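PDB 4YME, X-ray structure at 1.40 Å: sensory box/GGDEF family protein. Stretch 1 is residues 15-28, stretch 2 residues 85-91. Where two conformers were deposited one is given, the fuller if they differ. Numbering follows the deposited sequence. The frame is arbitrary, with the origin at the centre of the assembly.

Stretch 1 (15-28) SLQMRLAAAIDRVE
Stretch 2, residues 85-91: FIVVQIA

Residues 15-28 form a helix that begins earlier in the chain and continues later in the chain. Residues 85-91 form a strand. The two run nearly parallel, N to C, at 19°, with a closest axial approach of 10.3 Å. CA of Leu16 lies 8.3 Å from CA of Ile86, CA of Leu20 7.3 Å from CA of Val88, and CA of Ala23 7.8 Å from CA of Ile90.

No hydrogen bond crosses between the stretches. Apolar packing holds them together, burying 334 Å² in total. Helical phi/psi stays near -65/-40, with i to i-4 N-to-O bonds mostly 2.8-3.1 Å; that from Asp25 N to Ala21 O is weak at 3.4 Å. Strand phi is -105 to -133 and psi 120 to 157 for residues 85-90; Ala91 is -156/-169. Side chains therefore alternate: Ile86, Val88 and Ile90 point toward the helix, Val87 and Ala91 away. Beta-branched Val and Ile suit this extended backbone. They are buried, as are Leu16, Leu20, Ala23 and Val27, apolar surface facing apolar surface.

Leu16 points toward the strand, with chi1 t and chi2 p. Leu16 CD2 lies 3.9 Å from Ile86 CG1; Leu16 CD1 lies 3.8 Å from Val88 CG2 and 3.9 Å from Ile86 CG2. Ile86 is m, m. Val88 is t, its CG1 4.0 Å from Leu20 CD1. Leu20 leaves its backbone sideways, but its t, p rotamer brings its end nearer.

Ile90 has the largest covered area, 83 Å². With chi1 m and chi2 t, Ile90 places its CD1 3.8 Å from Ala23 CB, a single methyl pointing toward the strand. CG2 of Ile90 lies 4.2 Å from CG1 of Val27, whose chi1 is m. Arg26 is exposed and extended, t at chi1 to chi3. One face of its guanidinium covers Ile90 CG2, 3.9 Å from Arg26 NH2; NE and NH2 hydrogen-bond elsewhere in the structure.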

# COMPACT_ATOMS: atom_id res chain seq x y z
N SER A 15 8.03 -10.44 4.89
CA SER A 15 8.80 -9.37 5.55
C SER A 15 7.88 -8.26 6.01
O SER A 15 8.12 -7.70 7.05
CB SER A 15 9.94 -8.81 4.71
OG SER A 15 9.52 -8.41 3.43
N LEU A 16 6.79 -8.01 5.31
CA LEU A 16 5.78 -7.10 5.81
C LEU A 16 5.26 -7.49 7.19
O LEU A 16 5.21 -6.69 8.13
CB LEU A 16 4.60 -7.01 4.81
CG LEU A 16 3.33 -6.35 5.35
CD1 LEU A 16 3.66 -4.88 5.56
CD2 LEU A 16 2.13 -6.59 4.40
N GLN A 17 4.85 -8.75 7.31
CA GLN A 17 4.27 -9.21 8.58
C GLN A 17 5.31 -9.08 9.70
O GLN A 17 4.98 -8.61 10.80
CB GLN A 17 3.82 -10.66 8.42
CG GLN A 17 3.08 -11.21 9.65
CD GLN A 17 4.03 -11.65 10.79
OE1 GLN A 17 5.21 -12.02 10.56
NE2 GLN A 17 3.51 -11.60 12.04
N MSE A 18 6.57 -9.43 9.41
CA MSE A 18 7.63 -9.37 10.46
C MSE A 18 7.88 -7.92 10.91
O MSE A 18 8.00 -7.61 12.08
CB MSE A 18 8.95 -9.92 9.98
CG MSE A 18 8.88 -11.36 9.69
SE MSE A 18 10.57 -12.09 9.03
CE MSE A 18 11.33 -10.78 7.83
N ARG A 19 7.98 -7.04 9.93
CA ARG A 19 8.28 -5.64 10.23
C ARG A 19 7.09 -4.93 10.89
O ARG A 19 7.29 -4.09 11.75
CB ARG A 19 8.78 -4.92 8.98
CG ARG A 19 10.24 -5.32 8.61
CD ARG A 19 10.77 -4.45 7.50
NE ARG A 19 10.90 -3.06 7.96
CZ ARG A 19 11.36 -2.05 7.22
NH1 ARG A 19 11.71 -2.27 5.97
NH2 ARG A 19 11.43 -0.83 7.71
N LEU A 20 5.87 -5.31 10.51
CA LEU A 20 4.66 -4.74 11.12
C LEU A 20 4.56 -5.19 12.58
O LEU A 20 4.27 -4.41 13.47
CB LEU A 20 3.43 -5.10 10.28
CG LEU A 20 2.10 -4.65 10.90
CD1 LEU A 20 2.08 -3.16 11.19
CD2 LEU A 20 0.99 -5.00 9.88
N ALA A 21 4.83 -6.48 12.83
CA ALA A 21 4.79 -6.97 14.22
C ALA A 21 5.82 -6.22 15.07
O ALA A 21 5.50 -5.83 16.23
CB ALA A 21 5.03 -8.44 14.27
N ALA A 22 7.01 -6.00 14.51
CA ALA A 22 8.06 -5.27 15.28
C ALA A 22 7.65 -3.82 15.51
O ALA A 22 7.90 -3.23 16.58
CB ALA A 22 9.39 -5.35 14.56
N ALA A 23 7.00 -3.22 14.51
CA ALA A 23 6.55 -1.82 14.59
C ALA A 23 5.53 -1.66 15.70
O ALA A 23 5.54 -0.64 16.39
CB ALA A 23 5.96 -1.37 13.25
N ILE A 24 4.64 -2.63 15.88
CA ILE A 24 3.67 -2.57 16.97
C ILE A 24 4.41 -2.44 18.31
O ILE A 24 4.05 -1.62 19.14
CB ILE A 24 2.69 -3.79 16.91
CG1 ILE A 24 1.76 -3.66 15.72
CG2 ILE A 24 1.92 -3.94 18.23
CD1 ILE A 24 0.99 -4.97 15.37
N ASP A 25 5.42 -3.28 18.53
CA ASP A 25 6.16 -3.21 19.79
C ASP A 25 6.85 -1.84 19.95
O ASP A 25 6.89 -1.28 21.05
CB ASP A 25 7.21 -4.30 19.89
CG ASP A 25 6.60 -5.69 20.04
OD1 ASP A 25 5.42 -5.78 20.44
OD2 ASP A 25 7.32 -6.65 19.68
N ARG A 26 7.41 -1.32 18.86
CA ARG A 26 8.02 -0.01 18.88
C ARG A 26 7.06 1.10 19.32
O ARG A 26 7.36 1.88 20.23
CB ARG A 26 8.69 0.29 17.53
CG ARG A 26 9.04 1.73 17.35
CD ARG A 26 9.69 2.01 16.02
NE ARG A 26 9.68 3.43 15.72
CZ ARG A 26 10.45 3.99 14.80
NH1 ARG A 26 11.33 3.26 14.11
NH2 ARG A 26 10.37 5.28 14.60
N VAL A 27 5.88 1.13 18.71
CA VAL A 27 4.99 2.25 18.93
C VAL A 27 4.27 2.09 20.28
O VAL A 27 3.91 3.07 20.90
CB VAL A 27 4.01 2.53 17.77
CG1 VAL A 27 4.73 2.68 16.45
CG2 VAL A 27 2.90 1.51 17.64
N GLU A 28 4.05 0.86 20.72
CA GLU A 28 3.43 0.64 22.03
C GLU A 28 4.32 1.30 23.10
O GLU A 28 3.79 1.93 24.04
CB GLU A 28 3.20 -0.85 22.24
CG GLU A 28 2.37 -1.23 23.45
CD GLU A 28 1.07 -0.48 23.59
OE1 GLU A 28 0.27 -0.29 22.63
OE2 GLU A 28 0.79 -0.12 24.73
N PHE A 85 -1.09 -3.71 -2.69
CA PHE A 85 0.08 -3.14 -2.01
C PHE A 85 -0.30 -2.75 -0.60
O PHE A 85 -1.50 -2.54 -0.28
CB PHE A 85 0.56 -1.94 -2.75
CG PHE A 85 1.08 -2.25 -4.15
CD1 PHE A 85 0.25 -2.34 -5.23
CD2 PHE A 85 2.46 -2.37 -4.36
CE1 PHE A 85 0.76 -2.58 -6.51
CE2 PHE A 85 2.97 -2.61 -5.62
CZ PHE A 85 2.11 -2.73 -6.72
N ILE A 86 0.69 -2.67 0.29
CA ILE A 86 0.48 -2.23 1.65
C ILE A 86 1.54 -1.22 1.98
O ILE A 86 2.75 -1.41 1.68
CB ILE A 86 0.60 -3.39 2.65
CG1 ILE A 86 -0.44 -4.44 2.39
CG2 ILE A 86 0.60 -2.88 4.10
CD1 ILE A 86 -1.69 -4.17 2.97
N VAL A 87 1.14 -0.14 2.64
CA VAL A 87 2.07 0.81 3.22
C VAL A 87 1.83 0.85 4.70
O VAL A 87 0.69 0.94 5.18
CB VAL A 87 1.90 2.23 2.63
CG1 VAL A 87 2.70 3.22 3.42
CG2 VAL A 87 2.26 2.23 1.14
N VAL A 88 2.91 0.72 5.47
CA VAL A 88 2.87 0.89 6.91
C VAL A 88 3.51 2.20 7.27
O VAL A 88 4.67 2.44 6.96
CB VAL A 88 3.54 -0.30 7.64
CG1 VAL A 88 3.56 -0.05 9.14
CG2 VAL A 88 2.91 -1.62 7.28
N GLN A 89 2.72 3.06 7.93
CA GLN A 89 3.16 4.39 8.31
C GLN A 89 3.43 4.42 9.82
O GLN A 89 2.57 4.11 10.61
CB GLN A 89 2.04 5.39 8.03
CG GLN A 89 2.47 6.79 8.39
CD GLN A 89 1.27 7.75 8.44
OE1 GLN A 89 0.21 7.43 9.02
NE2 GLN A 89 1.45 8.89 7.85
N ILE A 90 4.66 4.80 10.17
CA ILE A 90 5.02 5.15 11.53
C ILE A 90 5.28 6.65 11.56
O ILE A 90 6.11 7.16 10.83
CB ILE A 90 6.26 4.41 12.00
CG1 ILE A 90 6.03 2.91 12.10
CG2 ILE A 90 6.67 4.90 13.39
CD1 ILE A 90 7.26 2.03 12.32
N ALA A 91 4.57 7.34 12.45
CA ALA A 91 4.61 8.81 12.44
C ALA A 91 4.26 9.35 13.81
O ALA A 91 4.21 8.61 14.76
CB ALA A 91 3.66 9.34 11.40